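Long-range contacts in 4-phosphoerythronate dehydrogenase (PDB 4PRL), which probably catalyses the NAD-dependent oxidation of 4-phosphoerythronate, as a member of the D-isomer-specific 2-hydroxyacid dehydrogenases: residues Gly150-Gly155 against Thr194-Ala199; Leu204-Leu209 against Gly236-Thr241; Leu230-Arg235 against Leu258-His263. All coordinates share one frame; numbering follows the deposited sequence.

Contact 1 of 3, residues Gly150-Gly155 against Thr194-Ala199; sequences GLIGVG and TVLKEA. With NAD (nicotinamide-adenine-dinucleotide), chain C.
Ile152 and Val195 meet through methyl groups where strand 148-152 runs past helix 192-198. From CB, the Ile152 side chain forks. CG2, anti to the backbone N, heads for the cofactor and comes 4.0 Å from C2A of the NAD adenine. CG1 takes the place beside the backbone N (chi1 -56°) and carries CD1 the other way, to the helix. There CD1 lies 3.6 Å from CG1 of Val195, with CD1 of Leu196 a looser neighbour at 4.2 Å. One isoleucine thus touches both the adenine and the helix behind the strand.

Two residues earlier, Gly150 lets Val195 of the helix and Ala199, just beyond its end, close in: CG1 of Val195 sits 3.6 Å from Gly150 CA, and CB of Ala199 3.5 Å from Gly150 N. The two segment axes run roughly antiparallel (143°), 8.0 Å apart at closest, as expected of a strand and a helix in a Rossmann fold. Past Ile152 the chain enters what looks like the glycine-rich GxGxxG turn, where Gly153 CA and Gly155 CA lie close against the cofactor. Methyl groups meet each other and strand backbone, so the contact rests on buried apolar packing rather than polar pairing.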
# COMPACT_ATOMS: atom_id res chain seq x y z
N GLY A 150 0.25 18.12 2.47
CA GLY A 150 -0.72 18.86 3.27
C GLY A 150 -1.98 19.03 2.47
O GLY A 150 -1.94 19.52 1.34
N LEU A 151 -3.08 18.59 3.04
CA LEU A 151 -4.36 18.67 2.36
C LEU A 151 -5.23 19.66 3.10
O LEU A 151 -5.39 19.57 4.30
CB LEU A 151 -5.05 17.29 2.32
CG LEU A 151 -4.23 16.09 1.83
CD1 LEU A 151 -5.06 14.82 1.90
CD2 LEU A 151 -3.73 16.32 0.42
N ILE A 152 -5.78 20.63 2.38
CA ILE A 152 -6.78 21.53 2.93
C ILE A 152 -8.14 21.01 2.51
O ILE A 152 -8.53 21.12 1.34
CB ILE A 152 -6.58 22.94 2.39
CG1 ILE A 152 -5.15 23.41 2.69
CG2 ILE A 152 -7.62 23.88 2.98
CD1 ILE A 152 -4.76 23.24 4.14
N GLY A 153 -8.81 20.38 3.45
CA GLY A 153 -10.04 19.68 3.18
C GLY A 153 -9.67 18.26 2.83
O GLY A 153 -8.60 18.02 2.31
N VAL A 154 -10.57 17.32 3.07
CA VAL A 154 -10.33 15.96 2.66
C VAL A 154 -11.39 15.53 1.69
O VAL A 154 -11.26 15.72 0.49
CB VAL A 154 -10.31 15.02 3.87
CG1 VAL A 154 -9.98 13.62 3.45
CG2 VAL A 154 -9.31 15.51 4.89
N GLY A 155 -12.47 14.98 2.20
CA GLY A 155 -13.57 14.57 1.36
C GLY A 155 -13.25 13.28 0.67
O GLY A 155 -12.29 12.63 1.01
N THR A 194 -0.40 24.86 10.57
CA THR A 194 0.71 23.89 10.59
C THR A 194 0.79 23.11 9.25
O THR A 194 1.88 22.82 8.74
CB THR A 194 0.76 22.97 11.86
OG1 THR A 194 0.98 21.61 11.47
CG2 THR A 194 -0.49 23.02 12.69
N VAL A 195 -0.35 22.82 8.65
CA VAL A 195 -0.35 22.22 7.32
C VAL A 195 0.42 23.09 6.30
O VAL A 195 1.27 22.57 5.57
CB VAL A 195 -1.79 21.95 6.82
CG1 VAL A 195 -1.81 21.61 5.34
CG2 VAL A 195 -2.44 20.83 7.63
N LEU A 196 0.12 24.39 6.25
CA LEU A 196 0.79 25.32 5.33
C LEU A 196 2.29 25.46 5.58
O LEU A 196 3.09 25.53 4.65
CB LEU A 196 0.17 26.72 5.44
CG LEU A 196 -0.91 27.21 4.47
CD1 LEU A 196 -1.65 26.09 3.75
CD2 LEU A 196 -1.89 28.08 5.23
N LYS A 197 2.64 25.54 6.86
CA LYS A 197 4.03 25.67 7.26
C LYS A 197 4.85 24.44 6.87
O LYS A 197 5.95 24.58 6.32
CB LYS A 197 4.13 25.87 8.80
CG LYS A 197 4.14 27.31 9.29
CD LYS A 197 2.81 28.04 9.09
CE LYS A 197 2.93 29.53 9.42
NZ LYS A 197 2.45 29.91 10.78
N GLU A 198 4.30 23.26 7.16
CA GLU A 198 5.07 22.02 7.16
C GLU A 198 5.01 21.21 5.87
O GLU A 198 5.77 20.29 5.72
CB GLU A 198 4.60 21.10 8.29
CG GLU A 198 4.50 21.74 9.68
CD GLU A 198 5.79 21.67 10.45
OE1 GLU A 198 6.74 21.00 10.00
OE2 GLU A 198 5.87 22.30 11.52
N ALA A 199 4.09 21.54 4.95
CA ALA A 199 3.87 20.70 3.77
C ALA A 199 4.77 21.08 2.61
O ALA A 199 4.90 22.24 2.26
CB ALA A 199 2.43 20.78 3.33
PA NAD C . -16.44 17.05 -0.64
O1A NAD C . -17.58 17.99 -0.89
O2A NAD C . -16.67 15.57 -0.69
O5B NAD C . -15.75 17.43 0.75
C5B NAD C . -14.77 18.48 0.81
C4B NAD C . -14.15 18.58 2.20
O4B NAD C . -13.72 19.92 2.46
C3B NAD C . -15.17 18.25 3.26
O3B NAD C . -14.80 17.07 3.94
C2B NAD C . -15.11 19.38 4.25
O2B NAD C . -14.90 18.79 5.52
C1B NAD C . -13.90 20.19 3.84
N9A NAD C . -14.09 21.62 4.22
C8A NAD C . -15.28 22.23 4.39
N7A NAD C . -15.12 23.51 4.77
C5A NAD C . -13.82 23.75 4.87
C6A NAD C . -12.98 24.90 5.22
N6A NAD C . -13.52 26.09 5.57
N1A NAD C . -11.65 24.75 5.20
C2A NAD C . -11.09 23.58 4.86
N3A NAD C . -11.80 22.50 4.54
C4A NAD C . -13.14 22.51 4.51
O3 NAD C . -15.27 17.47 -1.67
PN NAD C . -14.14 16.45 -2.15
O1N NAD C . -12.97 16.50 -1.21
O2N NAD C . -14.84 15.15 -2.47
O5D NAD C . -13.69 17.16 -3.51
C5D NAD C . -12.46 17.88 -3.58
C4D NAD C . -12.62 19.04 -4.55
O4D NAD C . -12.52 18.62 -5.91
C3D NAD C . -13.98 19.70 -4.39
O3D NAD C . -13.84 21.10 -4.16
C2D NAD C . -14.64 19.53 -5.73
O2D NAD C . -15.41 20.69 -6.04
C1D NAD C . -13.45 19.41 -6.65
N1N NAD C . -13.76 18.90 -8.00
C2N NAD C . -12.82 19.01 -8.93
C3N NAD C . -13.03 18.58 -10.23
C7N NAD C . -11.96 18.70 -11.26
O7N NAD C . -12.02 17.99 -12.24
N7N NAD C . -10.98 19.57 -11.09
C4N NAD C . -14.24 18.02 -10.57
C5N NAD C . -15.20 17.91 -9.59
C6N NAD C . -14.94 18.37 -8.31

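Contact 2 of 3, residues Leu204-Leu209 against Gly236-Thr241; sequences LHTPLL and GELVDT. With NAD (nicotinamide-adenine-dinucleotide), chain C.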
# COMPACT_ATOMS: atom_id res chain seq x y z
N LEU A 204 -5.53 21.18 -2.42
CA LEU A 204 -6.80 21.75 -1.96
C LEU A 204 -7.98 20.87 -2.31
O LEU A 204 -8.11 20.43 -3.45
CB LEU A 204 -7.03 23.07 -2.66
CG LEU A 204 -5.90 24.09 -2.62
CD1 LEU A 204 -6.39 25.35 -3.32
CD2 LEU A 204 -5.47 24.42 -1.21
N HIS A 205 -8.86 20.65 -1.34
CA HIS A 205 -10.01 19.78 -1.52
C HIS A 205 -11.23 20.29 -0.71
O HIS A 205 -12.02 19.51 -0.12
CB HIS A 205 -9.61 18.33 -1.20
CG HIS A 205 -8.51 17.83 -2.07
ND1 HIS A 205 -8.72 17.44 -3.37
CD2 HIS A 205 -7.17 17.76 -1.87
CE1 HIS A 205 -7.56 17.12 -3.92
NE2 HIS A 205 -6.61 17.29 -3.03
N THR A 206 -11.36 21.61 -0.76
CA THR A 206 -12.28 22.39 0.03
C THR A 206 -13.35 22.92 -0.90
O THR A 206 -13.04 23.45 -1.97
CB THR A 206 -11.53 23.58 0.67
OG1 THR A 206 -10.98 23.16 1.92
CG2 THR A 206 -12.43 24.78 0.89
N PRO A 207 -14.62 22.79 -0.50
CA PRO A 207 -15.65 23.28 -1.39
C PRO A 207 -15.57 24.79 -1.44
O PRO A 207 -15.12 25.42 -0.49
CB PRO A 207 -16.93 22.80 -0.71
CG PRO A 207 -16.60 22.81 0.73
CD PRO A 207 -15.16 22.40 0.81
N LEU A 208 -15.97 25.36 -2.57
CA LEU A 208 -16.02 26.81 -2.73
C LEU A 208 -17.29 27.27 -2.06
O LEU A 208 -18.39 26.97 -2.51
CB LEU A 208 -16.05 27.18 -4.20
CG LEU A 208 -16.28 28.64 -4.53
CD1 LEU A 208 -15.16 29.49 -3.97
CD2 LEU A 208 -16.37 28.81 -6.03
N LEU A 209 -17.12 27.95 -0.94
CA LEU A 209 -18.20 28.60 -0.22
C LEU A 209 -17.92 30.10 -0.25
O LEU A 209 -16.92 30.53 -0.80
CB LEU A 209 -18.22 28.10 1.23
CG LEU A 209 -18.88 26.75 1.58
CD1 LEU A 209 -19.36 25.94 0.38
CD2 LEU A 209 -17.90 25.96 2.43
N GLY A 236 -11.14 26.93 -8.80
CA GLY A 236 -10.21 28.02 -9.05
C GLY A 236 -10.28 29.14 -8.04
O GLY A 236 -9.26 29.68 -7.64
N GLU A 237 -11.50 29.47 -7.62
CA GLU A 237 -11.75 30.63 -6.78
C GLU A 237 -11.21 30.45 -5.36
O GLU A 237 -11.18 31.40 -4.56
CB GLU A 237 -13.26 30.92 -6.73
CG GLU A 237 -13.85 31.43 -8.04
CD GLU A 237 -14.20 30.34 -9.06
OE1 GLU A 237 -14.12 29.12 -8.73
OE2 GLU A 237 -14.57 30.73 -10.20
N LEU A 238 -10.78 29.24 -5.03
CA LEU A 238 -10.06 29.01 -3.78
C LEU A 238 -8.73 29.75 -3.75
O LEU A 238 -8.25 30.08 -2.69
CB LEU A 238 -9.81 27.51 -3.57
CG LEU A 238 -11.03 26.60 -3.48
CD1 LEU A 238 -10.59 25.14 -3.50
CD2 LEU A 238 -11.85 26.90 -2.24
N VAL A 239 -8.14 30.03 -4.91
CA VAL A 239 -6.81 30.63 -4.99
C VAL A 239 -6.84 32.04 -5.62
O VAL A 239 -7.57 32.31 -6.56
CB VAL A 239 -5.88 29.71 -5.80
CG1 VAL A 239 -4.50 30.32 -5.96
CG2 VAL A 239 -5.80 28.33 -5.14
N ASP A 240 -6.07 32.96 -5.06
CA ASP A 240 -5.97 34.31 -5.60
C ASP A 240 -4.92 34.22 -6.68
O ASP A 240 -3.73 34.13 -6.37
CB ASP A 240 -5.54 35.27 -4.48
CG ASP A 240 -5.27 36.70 -4.97
OD1 ASP A 240 -4.92 36.93 -6.15
OD2 ASP A 240 -5.38 37.61 -4.13
N THR A 241 -5.34 34.27 -7.93
CA THR A 241 -4.42 34.05 -9.05
C THR A 241 -3.26 35.05 -9.11
O THR A 241 -2.15 34.70 -9.50
CB THR A 241 -5.13 34.09 -10.42
OG1 THR A 241 -6.33 33.31 -10.39
CG2 THR A 241 -4.22 33.54 -11.50
PA NAD C . -16.44 17.05 -0.64
O1A NAD C . -17.58 17.99 -0.89
O2A NAD C . -16.67 15.57 -0.69
O5B NAD C . -15.75 17.43 0.75
C5B NAD C . -14.77 18.48 0.81
C4B NAD C . -14.15 18.58 2.20
O4B NAD C . -13.72 19.92 2.46
C3B NAD C . -15.17 18.25 3.26
O3B NAD C . -14.80 17.07 3.94
C2B NAD C . -15.11 19.38 4.25
O2B NAD C . -14.90 18.79 5.52
C1B NAD C . -13.90 20.19 3.84
N9A NAD C . -14.09 21.62 4.22
C8A NAD C . -15.28 22.23 4.39
N7A NAD C . -15.12 23.51 4.77
C5A NAD C . -13.82 23.75 4.87
C6A NAD C . -12.98 24.90 5.22
N6A NAD C . -13.52 26.09 5.57
N1A NAD C . -11.65 24.75 5.20
C2A NAD C . -11.09 23.58 4.86
N3A NAD C . -11.80 22.50 4.54
C4A NAD C . -13.14 22.51 4.51
O3 NAD C . -15.27 17.47 -1.67
PN NAD C . -14.14 16.45 -2.15
O1N NAD C . -12.97 16.50 -1.21
O2N NAD C . -14.84 15.15 -2.47
O5D NAD C . -13.69 17.16 -3.51
C5D NAD C . -12.46 17.88 -3.58
C4D NAD C . -12.62 19.04 -4.55
O4D NAD C . -12.52 18.62 -5.91
C3D NAD C . -13.98 19.70 -4.39
O3D NAD C . -13.84 21.10 -4.16
C2D NAD C . -14.64 19.53 -5.73
O2D NAD C . -15.41 20.69 -6.04
C1D NAD C . -13.45 19.41 -6.65
N1N NAD C . -13.76 18.90 -8.00
C2N NAD C . -12.82 19.01 -8.93
C3N NAD C . -13.03 18.58 -10.23
C7N NAD C . -11.96 18.70 -11.26
O7N NAD C . -12.02 17.99 -12.24
N7N NAD C . -10.98 19.57 -11.09
C4N NAD C . -14.24 18.02 -10.57
C5N NAD C . -15.20 17.91 -9.59
C6N NAD C . -14.94 18.37 -8.31
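Leu238 reaches Thr206 because its first torsion sets CG beside its own backbone N (chi1 -60°), which brings CD1 up to the Thr206 carbonyl oxygen and CD2 to its methyl. CD1 ends 3.3 Å from Thr206 O, and CD2 lies 3.8 Å from Thr206 CG2. Leu208 uses another setting: CG stands opposite the backbone N (chi1 173°), so its isobutyl end swings over to Glu237, with CD1 3.6 Å from Glu237 CB. Its other methyl, CD2, borders the carboxylate at OE1. That glutamate chain is bent at chi2, which folds OE1 back to the leucine.

Leu204 closes the other end. Its CD1 packs 3.5 Å from CG2 of Val239, the two side chains crossing at about a right angle, while the Leu204 and Leu238 side chains run past each other in opposite directions, Leu204 CD1 coming 4.1 Å from Leu238 CB. Both segments are loops at the C-terminal ends of neighbouring parallel strands, 201-204 and 229-232, the edge where a Rossmann fold binds its dinucleotide. Residues 236-238 make a short 3-10 turn, Val239 N bonding to Gly236 O, before Asp240 caps helix 241-249 through Ala243 N.

The other side of the 204-209 loop belongs to NAD. Pro207 CD lies 3.3 Å from O4B of the adenine ribose, and hydroxyl O3D of the nicotinamide ribose gives a weak hydrogen bond of 3.3 Å to Thr206 O, the same carbonyl that Leu238 touches. With an alanine at Leu238 both methyls are gone, and the Thr206 peptide would probably lose its apolar backing and be freer to shift beside the nicotinamide ribose. Thr206 OG1 lies 2.8 Å from N3A of the adenine and also makes a weak hydrogen bond with Ile152 O.

Contact 3 of 3, residues Leu230-Arg235 against Leu258-His263; sequences LINAAR and LDTLAH. With NAD (nicotinamide-adenine-dinucleotide), chain C.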
# COMPACT_ATOMS: atom_id res chain seq x y z
N LEU A 230 2.05 23.77 -4.94
CA LEU A 230 0.63 23.96 -4.66
C LEU A 230 -0.19 23.33 -5.78
O LEU A 230 -0.05 23.71 -6.95
CB LEU A 230 0.28 25.44 -4.53
CG LEU A 230 -1.23 25.75 -4.66
CD1 LEU A 230 -1.98 25.20 -3.46
CD2 LEU A 230 -1.55 27.23 -4.82
N ILE A 231 -1.07 22.40 -5.40
CA ILE A 231 -1.94 21.71 -6.34
C ILE A 231 -3.38 22.10 -6.09
O ILE A 231 -3.86 21.99 -4.96
CB ILE A 231 -1.86 20.19 -6.17
CG1 ILE A 231 -0.45 19.65 -6.47
CG2 ILE A 231 -2.90 19.54 -7.07
CD1 ILE A 231 0.13 19.98 -7.84
N ASN A 232 -4.08 22.53 -7.14
CA ASN A 232 -5.49 22.89 -7.02
C ASN A 232 -6.26 22.21 -8.10
O ASN A 232 -6.34 22.69 -9.24
CB ASN A 232 -5.74 24.39 -7.15
CG ASN A 232 -7.18 24.77 -6.83
OD1 ASN A 232 -7.94 23.96 -6.30
ND2 ASN A 232 -7.56 26.01 -7.14
N ALA A 233 -6.81 21.07 -7.74
CA ALA A 233 -7.76 20.39 -8.60
C ALA A 233 -9.11 20.45 -7.93
O ALA A 233 -9.88 19.51 -8.03
CB ALA A 233 -7.35 18.94 -8.83
N ALA A 234 -9.39 21.56 -7.24
CA ALA A 234 -10.69 21.74 -6.62
C ALA A 234 -11.55 22.79 -7.34
O ALA A 234 -12.35 22.47 -8.21
CB ALA A 234 -10.52 22.09 -5.14
N ARG A 235 -11.38 24.06 -6.97
CA ARG A 235 -12.13 25.13 -7.55
C ARG A 235 -11.21 26.32 -7.63
O ARG A 235 -10.58 26.70 -6.64
CB ARG A 235 -13.34 25.47 -6.66
CG ARG A 235 -14.36 24.35 -6.45
CD ARG A 235 -15.06 23.99 -7.74
NE ARG A 235 -15.86 25.08 -8.27
CZ ARG A 235 -17.05 25.44 -7.81
NH1 ARG A 235 -17.70 26.44 -8.38
NH2 ARG A 235 -17.61 24.82 -6.78
N LEU A 258 -2.57 23.35 -11.59
CA LEU A 258 -3.92 23.86 -11.45
C LEU A 258 -4.77 23.28 -12.55
O LEU A 258 -4.47 23.45 -13.71
CB LEU A 258 -3.94 25.39 -11.57
CG LEU A 258 -2.78 26.18 -10.94
CD1 LEU A 258 -2.65 27.55 -11.57
CD2 LEU A 258 -2.94 26.32 -9.43
N ASP A 259 -5.83 22.58 -12.18
CA ASP A 259 -6.79 22.07 -13.13
C ASP A 259 -7.93 23.04 -13.25
O ASP A 259 -8.84 22.82 -14.03
CB ASP A 259 -7.34 20.74 -12.62
CG ASP A 259 -8.13 19.99 -13.66
OD1 ASP A 259 -7.64 19.82 -14.81
OD2 ASP A 259 -9.25 19.54 -13.30
N THR A 260 -7.88 24.12 -12.48
CA THR A 260 -9.01 25.02 -12.30
C THR A 260 -8.50 26.35 -11.85
O THR A 260 -7.54 26.42 -11.12
CB THR A 260 -9.96 24.54 -11.20
OG1 THR A 260 -11.07 25.44 -11.10
CG2 THR A 260 -9.21 24.46 -9.84
N LEU A 261 -9.17 27.41 -12.25
CA LEU A 261 -8.57 28.74 -12.20
C LEU A 261 -9.66 29.75 -12.08
O LEU A 261 -10.66 29.65 -12.77
CB LEU A 261 -7.82 28.97 -13.51
CG LEU A 261 -6.53 29.77 -13.59
CD1 LEU A 261 -5.57 29.50 -12.44
CD2 LEU A 261 -5.89 29.40 -14.93
N ALA A 262 -9.50 30.72 -11.21
CA ALA A 262 -10.50 31.79 -11.14
C ALA A 262 -10.81 32.34 -12.55
O ALA A 262 -9.91 32.48 -13.38
CB ALA A 262 -10.03 32.90 -10.20
N HIS A 263 -12.09 32.62 -12.81
CA HIS A 263 -12.56 33.20 -14.07
C HIS A 263 -12.42 32.29 -15.29
O HIS A 263 -12.38 32.78 -16.41
CB HIS A 263 -11.89 34.57 -14.33
CG HIS A 263 -12.06 35.54 -13.20
ND1 HIS A 263 -13.28 35.80 -12.60
CD2 HIS A 263 -11.16 36.32 -12.55
CE1 HIS A 263 -13.12 36.68 -11.64
NE2 HIS A 263 -11.84 37.02 -11.59
PA NAD C . -16.44 17.05 -0.64
O1A NAD C . -17.58 17.99 -0.89
O2A NAD C . -16.67 15.57 -0.69
O5B NAD C . -15.75 17.43 0.75
C5B NAD C . -14.77 18.48 0.81
C4B NAD C . -14.15 18.58 2.20
O4B NAD C . -13.72 19.92 2.46
C3B NAD C . -15.17 18.25 3.26
O3B NAD C . -14.80 17.07 3.94
C2B NAD C . -15.11 19.38 4.25
O2B NAD C . -14.90 18.79 5.52
C1B NAD C . -13.90 20.19 3.84
N9A NAD C . -14.09 21.62 4.22
C8A NAD C . -15.28 22.23 4.39
N7A NAD C . -15.12 23.51 4.77
C5A NAD C . -13.82 23.75 4.87
C6A NAD C . -12.98 24.90 5.22
N6A NAD C . -13.52 26.09 5.57
N1A NAD C . -11.65 24.75 5.20
C2A NAD C . -11.09 23.58 4.86
N3A NAD C . -11.80 22.50 4.54
C4A NAD C . -13.14 22.51 4.51
O3 NAD C . -15.27 17.47 -1.67
PN NAD C . -14.14 16.45 -2.15
O1N NAD C . -12.97 16.50 -1.21
O2N NAD C . -14.84 15.15 -2.47
O5D NAD C . -13.69 17.16 -3.51
C5D NAD C . -12.46 17.88 -3.58
C4D NAD C . -12.62 19.04 -4.55
O4D NAD C . -12.52 18.62 -5.91
C3D NAD C . -13.98 19.70 -4.39
O3D NAD C . -13.84 21.10 -4.16
C2D NAD C . -14.64 19.53 -5.73
O2D NAD C . -15.41 20.69 -6.04
C1D NAD C . -13.45 19.41 -6.65
N1N NAD C . -13.76 18.90 -8.00
C2N NAD C . -12.82 19.01 -8.93
C3N NAD C . -13.03 18.58 -10.23
C7N NAD C . -11.96 18.70 -11.26
O7N NAD C . -12.02 17.99 -12.24
N7N NAD C . -10.98 19.57 -11.09
C4N NAD C . -14.24 18.02 -10.57
C5N NAD C . -15.20 17.91 -9.59
C6N NAD C . -14.94 18.37 -8.31
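Asp259 N donates to Asn232 O at 3.0 Å, nearly straight (162°), where strands 229-232 and 255-258 end side by side in parallel. Asn232 pairs with Leu258 in the sheet, and their side chains share a face.

Within 230-235 the Asn232 amide holds the turn. OD1 accepts Ala234 N, making an Asx turn, while ND2 points at Arg235 O, 3.1 Å away and almost straight (172°), approaching from above that carbonyl's plane. The whole amide is thereby fixed in rotation.

Van der Waals packing comes from the Thr260 methyl CG2, which lies against the Asn232 amide, 3.5 Å from ND2, and the backbone at Arg235. It fills the bend of the turn, while Thr260 OG1 bonds to Glu264.

Cofactor bonds complete the set. With CG anti to its backbone N (chi1 -168°), Asp259 sends OD2 to the nicotinamide amide nitrogen N7N at 2.8 Å; Ala233 O takes a weak bond from N7N at 3.3 Å. Thr293 and Ser296 hold OD1, and Ala297 N binds OD2 as well. A carboxylate so braced, with a carbonyl beside it, is likely to favour the NH2 side of the carboxamide, and so probably fixes how the nicotinamide ring is turned.

All three contacts belong to the seven-stranded parallel sheet of the NAD-binding domain, and all three touch the one dinucleotide, over overlapping portions. Contact 1 comes first along the chain and is closed before the others open; contacts 2 and 3 interlock, their segments alternating. Centres of contacts 2 and 3 are about 7 Å apart, and the backbone pair Leu204 N and Ile231 O joins them. Contact 1 lies about 14 Å from contact 2, which it meets through Ile152 O and His205 N, and about 16 Å from contact 3, centre to centre. Strands 148-152, 201-204, 229-232 and 255-258 are adjacent, and together the contacts line NAD, the adenine mainly at contacts 1 and 2 and the nicotinamide carboxamide at contact 3.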